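Local coordinates for protein carboxylesterase YbfK (Bacillus subtilis, PDB 4CCY) that hydrolyses carboxylic esters to an alcohol and a carboxylate, as a cytoplasmic carboxylesterase of the alpha/beta hydrolase superfamily, at residues Met69-Ile74 with Asp191-Leu196; Trp184-Ser189 with Gly272-Leu277. All blocks are in the same frame, centred on the assembly; numbering follows the deposited sequence.

Contact 1: Met69-Ile74 with Asp191-Leu196; sequences MWYPNI and DLHPLL
Met69 meets Leu196 with the root of its side chain: CD1 of the leucine rests 4.0 Å from Met69 CA and 4.1 Å from Met69 CB. Beyond CB the methionine turns off, its thioether bending at chi3 (-82°) and laying the CE methyl over one face of the Trp70 indole, which in turn touches Leu59 of the central sheet. The Met69 side chain comes to about 7 Å from that of Ser129, the probable nucleophile. Tyr71 carries most of the rest. With CG held between the backbone N and the carbonyl carbon (chi1 73°), its ring reaches across to the other segment. The edge at CE2 lies 4.1 Å from Leu196 CD1, while Tyr71 OH comes within 3.5 Å of His193 CB. In the ring plane, the hydroxyl lies 2.7 Å from water 1 in a hydrogen bond, and that water accepts from His193 N at 2.9 Å. Pro72 lays its CD against one face of the tyrosine ring, and Leu277 of helix 275-278 touches both residues. Across the contact, His193 is the N-cap of helix 194-205: its ND1 takes the amide of Leu195 at 3.0 Å, nearly straight (168°) and in the imidazole plane, which helps to set the rotation of the ring. That helix lies between strands 146-152 and 236-241, consistent with the cap of an alpha/beta hydrolase. With no direct hydrogen bond, the segments meet through the Leu196 CD1 methyl, the touch of Tyr71 OH on His193 CB and one bridging water: an apolar contact with a polar, partly exposed margin.

Contact 2: Trp184-Ser189 with Gly272-Leu277; sequences WITGDS and GHLLSL. With NA (sodium ion), chain D.
The tight part of this buried contact is Ile185 laid against His273, the histidine of the probable charge-relay system. Ile185 CG1 stands 3.6 Å from His273 CD2, and the terminal methyl CD1 comes about as near, 3.7 Å from the same carbon. CG1 is anti to the backbone N (chi1 -155°), which carries this branch out to the imidazole, while CG2 makes a looser approach to Leu274. With an alanine here instead of Ile185, CG1, CG2 and CD1 are gone, which is likely to open a gap beside His273 CD2 and leave the ring less closely packed on that side. Next along the helix, Thr186 CG2 packs 3.7 Å from Leu274 CD1. The backbones stand farther apart and are bridged by water: water 2 donates to Ile185 O at 3.0 Å and accepts from His273 N, and water 3 accepts from Leu274 N at 2.8 Å and reaches Thr186 O over a long 3.3 Å. On the solvent side, helix 175-186 ends at Thr186, and Gly187 follows with a positive phi that suits glycine. There a sodium ion is held by Thr186 OG1 at 2.5 Å, Gly187 O at 2.4 Å, three waters and Tyr190 O. The threonine hydroxyl is also hydrogen-bonded to Ile182 O. At the histidine, ND1 bonds to Glu244 and NE2 to Ser129. Ile185 thus meets the ring at CD2 and CG, its carbon side, while both nitrogens remain engaged with the other two members of the probable triad.

Overall arrangement
The centres of the two contacts lie about 12 Å apart, each about 14 Å from the centre of the chain. Their segments alternate in sequence: 69-74, 184-189, 191-196, then 272-277. Helices 175-186 and 194-205 follow each other, and the short turn between them, with its sodium site, passes from contact 2 to contact 1. The contacts also touch directly: Asn73 ND2 is probably hydrogen-bonded to Ser276 O, 3.0 Å away, and Leu192 CD2 packs against Leu274 CD1. Helix 194-205 thus rests on segment 69-74, and helix 175-186 on the histidine loop, as expected of a cap, which these helices probably form, seated beside the probable Ser129-His273-Glu244 triad of this alpha/beta hydrolase.

Contact 1: Met69-Ile74 with Asp191-Leu196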
loop_
_atom_site.group_PDB
_atom_site.type_symbol
_atom_site.label_atom_id
_atom_site.label_comp_id
_atom_site.label_asym_id
_atom_site.label_seq_id
_atom_site.Cartn_x
_atom_site.Cartn_y
_atom_site.Cartn_z
ATOM N N MET A 69 -4.531 7.666 3.352
ATOM C CA MET A 69 -3.260 8.231 2.859
ATOM C C MET A 69 -3.280 8.654 1.383
ATOM O O MET A 69 -2.410 9.407 0.944
ATOM C CB MET A 69 -2.088 7.273 3.115
ATOM C CG MET A 69 -2.173 5.955 2.347
ATOM S SD MET A 69 -0.550 5.200 2.166
ATOM C CE MET A 69 0.077 6.120 0.756
ATOM N N TRP A 70 -4.274 8.196 0.629
ATOM C CA TRP A 70 -4.404 8.601 -0.772
ATOM C C TRP A 70 -5.013 9.968 -1.027
ATOM O O TRP A 70 -5.194 10.345 -2.188
ATOM C CB TRP A 70 -5.151 7.535 -1.589
ATOM C CG TRP A 70 -4.486 6.184 -1.531
ATOM C CD1 TRP A 70 -4.974 5.019 -0.940
ATOM C CD2 TRP A 70 -3.163 5.819 -2.057
ATOM N NE1 TRP A 70 -4.077 3.992 -1.074
ATOM C CE2 TRP A 70 -2.971 4.403 -1.735
ATOM C CE3 TRP A 70 -2.157 6.500 -2.754
ATOM C CZ2 TRP A 70 -1.817 3.717 -2.098
ATOM C CZ3 TRP A 70 -0.996 5.805 -3.101
ATOM C CH2 TRP A 70 -0.831 4.445 -2.788
ATOM N N TYR A 71 -5.321 10.739 0.016
ATOM C CA TYR A 71 -5.950 12.068 -0.204
ATOM C C TYR A 71 -5.210 12.997 -1.201
ATOM O O TYR A 71 -5.863 13.683 -1.971
ATOM C CB TYR A 71 -6.289 12.803 1.116
ATOM C CG TYR A 71 -5.084 13.345 1.835
ATOM C CD1 TYR A 71 -4.573 14.621 1.538
ATOM C CD2 TYR A 71 -4.422 12.579 2.788
ATOM C CE1 TYR A 71 -3.437 15.103 2.176
ATOM C CE2 TYR A 71 -3.282 13.060 3.430
ATOM C CZ TYR A 71 -2.802 14.316 3.125
ATOM O OH TYR A 71 -1.671 14.784 3.769
ATOM N N PRO A 72 -3.856 13.020 -1.207
ATOM C CA PRO A 72 -3.263 13.992 -2.148
ATOM C C PRO A 72 -3.038 13.435 -3.561
ATOM O O PRO A 72 -2.514 14.128 -4.425
ATOM C CB PRO A 72 -1.921 14.320 -1.494
ATOM C CG PRO A 72 -1.559 13.079 -0.749
ATOM C CD PRO A 72 -2.818 12.349 -0.397
ATOM N N ASN A 73 -3.419 12.182 -3.783
ATOM C CA ASN A 73 -3.278 11.561 -5.092
ATOM C C ASN A 73 -4.628 11.272 -5.748
ATOM O O ASN A 73 -4.719 11.145 -6.970
ATOM C CB ASN A 73 -2.483 10.274 -4.952
ATOM C CG ASN A 73 -1.336 10.416 -3.980
ATOM O OD1 ASN A 73 -1.442 9.974 -2.845
ATOM N ND2 ASN A 73 -0.250 11.074 -4.404
ATOM N N ILE A 74 -5.674 11.183 -4.928
ATOM C CA ILE A 74 -6.944 10.635 -5.399
ATOM C C ILE A 74 -7.659 11.486 -6.454
ATOM O O ILE A 74 -8.259 10.937 -7.380
ATOM C CB ILE A 74 -7.872 10.177 -4.236
ATOM C CG1 ILE A 74 -8.933 9.199 -4.746
ATOM C CG2 ILE A 74 -8.460 11.343 -3.464
ATOM C CD1 ILE A 74 -8.338 7.839 -5.059
ATOM N N ASP A 191 6.778 16.149 7.455
ATOM C CA ASP A 191 5.819 15.903 8.533
ATOM C C ASP A 191 4.512 15.470 7.906
ATOM O O ASP A 191 4.043 16.095 6.957
ATOM C CB ASP A 191 5.536 17.169 9.347
ATOM C CG ASP A 191 6.753 17.692 10.075
ATOM O OD1 ASP A 191 7.494 16.891 10.677
ATOM O OD2 ASP A 191 6.951 18.923 10.063
ATOM N N LEU A 192 3.912 14.420 8.457
ATOM C CA LEU A 192 2.574 14.024 8.056
ATOM C C LEU A 192 1.612 15.165 8.347
ATOM O O LEU A 192 1.876 15.982 9.232
ATOM C CB LEU A 192 2.135 12.806 8.849
ATOM C CG LEU A 192 2.876 11.509 8.546
ATOM C CD1 LEU A 192 2.424 10.417 9.509
ATOM C CD2 LEU A 192 2.650 11.106 7.089
ATOM N N HIS A 193 0.506 15.220 7.600
ATOM C CA HIS A 193 -0.614 16.057 8.005
ATOM C C HIS A 193 -0.994 15.650 9.418
ATOM O O HIS A 193 -0.967 14.477 9.747
ATOM C CB HIS A 193 -1.796 15.885 7.068
ATOM C CG HIS A 193 -2.913 16.868 7.322
ATOM N ND1 HIS A 193 -3.717 16.796 8.406
ATOM C CD2 HIS A 193 -3.335 17.979 6.594
ATOM C CE1 HIS A 193 -4.601 17.806 8.373
ATOM N NE2 HIS A 193 -4.370 18.528 7.264
ATOM N N PRO A 194 -1.330 16.621 10.286
ATOM C CA PRO A 194 -1.704 16.269 11.669
ATOM C C PRO A 194 -2.808 15.195 11.812
ATOM O O PRO A 194 -2.789 14.414 12.770
ATOM C CB PRO A 194 -2.167 17.602 12.246
ATOM C CG PRO A 194 -1.377 18.611 11.494
ATOM C CD PRO A 194 -1.179 18.074 10.107
ATOM N N LEU A 195 -3.759 15.163 10.880
ATOM C CA LEU A 195 -4.831 14.174 10.938
ATOM C C LEU A 195 -4.286 12.767 10.758
ATOM O O LEU A 195 -4.668 11.859 11.498
ATOM C CB LEU A 195 -5.938 14.483 9.928
ATOM C CG LEU A 195 -6.768 15.743 10.231
ATOM C CD1 LEU A 195 -7.783 16.002 9.130
ATOM C CD2 LEU A 195 -7.450 15.657 11.593
ATOM N N LEU A 196 -3.368 12.592 9.806
ATOM C CA LEU A 196 -2.749 11.286 9.578
ATOM C C LEU A 196 -1.839 10.851 10.720
ATOM O O LEU A 196 -1.853 9.684 11.105
ATOM C CB LEU A 196 -1.995 11.222 8.242
ATOM C CG LEU A 196 -2.637 10.378 7.139
ATOM C CD1 LEU A 196 -1.709 10.275 5.934
ATOM C CD2 LEU A 196 -3.008 8.981 7.640
HETATM O O HOH W 1 0.176 13.495 5.325
#

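Contact 2: Trp184-Ser189 with Gly272-Leu277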
loop_
_atom_site.group_PDB
_atom_site.type_symbol
_atom_site.label_atom_id
_atom_site.label_comp_id
_atom_site.label_asym_id
_atom_site.label_seq_id
_atom_site.Cartn_x
_atom_site.Cartn_y
_atom_site.Cartn_z
ATOM N N TRP A 184 10.971 8.380 12.305
ATOM C CA TRP A 184 12.003 7.678 11.576
ATOM C C TRP A 184 11.647 7.506 10.126
ATOM O O TRP A 184 12.466 7.764 9.255
ATOM C CB TRP A 184 12.216 6.327 12.250
ATOM C CG TRP A 184 12.967 5.314 11.435
ATOM C CD1 TRP A 184 14.323 5.317 11.103
ATOM C CD2 TRP A 184 12.422 4.083 10.842
ATOM N NE1 TRP A 184 14.638 4.212 10.346
ATOM C CE2 TRP A 184 13.544 3.426 10.162
ATOM C CE3 TRP A 184 11.152 3.479 10.806
ATOM C CZ2 TRP A 184 13.386 2.219 9.486
ATOM C CZ3 TRP A 184 11.016 2.265 10.132
ATOM C CH2 TRP A 184 12.099 1.658 9.478
ATOM N N ILE A 185 10.417 7.075 9.859
ATOM C CA ILE A 185 9.980 6.775 8.495
ATOM C C ILE A 185 9.786 8.037 7.631
ATOM O O ILE A 185 10.085 8.026 6.436
ATOM C CB ILE A 185 8.723 5.862 8.491
ATOM C CG1 ILE A 185 8.621 5.073 7.189
ATOM C CG2 ILE A 185 7.443 6.647 8.758
ATOM C CD1 ILE A 185 9.604 3.931 7.106
ATOM N N THR A 186 9.304 9.119 8.242
ATOM C CA THR A 186 9.101 10.376 7.516
ATOM C C THR A 186 10.418 11.029 7.142
ATOM O O THR A 186 10.542 11.567 6.048
ATOM C CB THR A 186 8.248 11.405 8.290
ATOM O OG1 THR A 186 8.833 11.670 9.578
ATOM C CG2 THR A 186 6.806 10.934 8.432
ATOM N N GLY A 187 11.395 10.967 8.047
ATOM C CA GLY A 187 12.670 11.658 7.874
ATOM C C GLY A 187 12.569 13.098 8.343
ATOM O O GLY A 187 11.485 13.575 8.696
ATOM N N ASP A 188 13.695 13.801 8.346
ATOM C CA ASP A 188 13.735 15.149 8.903
ATOM C C ASP A 188 13.118 16.225 8.010
ATOM O O ASP A 188 12.944 17.356 8.446
ATOM C CB ASP A 188 15.170 15.515 9.301
ATOM C CG ASP A 188 15.627 14.760 10.532
ATOM O OD1 ASP A 188 14.774 14.508 11.409
ATOM O OD2 ASP A 188 16.822 14.401 10.622
ATOM N N SER A 189 12.766 15.861 6.780
ATOM C CA SER A 189 12.247 16.820 5.803
ATOM C C SER A 189 10.733 16.798 5.630
ATOM O O SER A 189 10.174 17.682 4.988
ATOM C CB SER A 189 12.906 16.604 4.440
ATOM O OG SER A 189 14.299 16.834 4.512
ATOM N N GLY A 272 11.669 10.476 0.917
ATOM C CA GLY A 272 11.997 9.220 1.586
ATOM C C GLY A 272 11.036 8.110 1.207
ATOM O O GLY A 272 10.617 7.994 0.049
ATOM N N HIS A 273 10.693 7.297 2.203
ATOM C CA HIS A 273 9.755 6.183 2.071
ATOM C C HIS A 273 8.384 6.595 1.606
ATOM O O HIS A 273 7.781 5.922 0.757
ATOM C CB HIS A 273 9.628 5.474 3.422
ATOM C CG HIS A 273 8.873 4.163 3.361
ATOM N ND1 HIS A 273 9.336 3.093 2.688
ATOM C CD2 HIS A 273 7.649 3.775 3.928
ATOM C CE1 HIS A 273 8.459 2.068 2.807
ATOM N NE2 HIS A 273 7.429 2.484 3.563
ATOM N N LEU A 274 7.874 7.699 2.161
ATOM C CA LEU A 274 6.479 8.095 1.966
ATOM C C LEU A 274 6.284 8.932 0.700
ATOM O O LEU A 274 5.733 10.035 0.732
ATOM C CB LEU A 274 5.964 8.825 3.210
ATOM C CG LEU A 274 5.967 8.013 4.510
ATOM C CD1 LEU A 274 5.416 8.860 5.639
ATOM C CD2 LEU A 274 5.191 6.698 4.386
ATOM N N LEU A 275 6.708 8.358 -0.421
ATOM C CA LEU A 275 6.871 9.080 -1.677
ATOM C C LEU A 275 5.578 9.681 -2.233
ATOM O O LEU A 275 5.595 10.798 -2.765
ATOM C CB LEU A 275 7.559 8.173 -2.711
ATOM C CG LEU A 275 7.925 8.642 -4.126
ATOM C CD1 LEU A 275 8.502 10.058 -4.154
ATOM C CD2 LEU A 275 8.905 7.644 -4.753
ATOM N N SER A 276 4.465 8.965 -2.117
ATOM C CA SER A 276 3.202 9.484 -2.640
ATOM C C SER A 276 2.685 10.665 -1.808
ATOM O O SER A 276 1.912 11.491 -2.312
ATOM C CB SER A 276 2.149 8.383 -2.729
ATOM O OG SER A 276 1.923 7.818 -1.451
ATOM N N LEU A 277 3.108 10.735 -0.543
ATOM C CA LEU A 277 2.715 11.826 0.350
ATOM C C LEU A 277 3.665 13.023 0.275
ATOM O O LEU A 277 3.225 14.173 0.375
ATOM C CB LEU A 277 2.597 11.342 1.802
ATOM C CG LEU A 277 1.381 10.486 2.191
ATOM C CD1 LEU A 277 1.662 9.737 3.484
ATOM C CD2 LEU A 277 0.096 11.311 2.302
HETATM NA NA NA D . 9.565 13.960 10.058
HETATM O O HOH W 2 12.212 7.121 4.554
HETATM O O HOH W 3 9.091 9.708 3.748
HETATM O O HOH W 4 11.046 13.111 11.462
HETATM O O HOH W 5 7.609 14.089 11.351
HETATM O O HOH W 6 10.005 16.200 10.185
#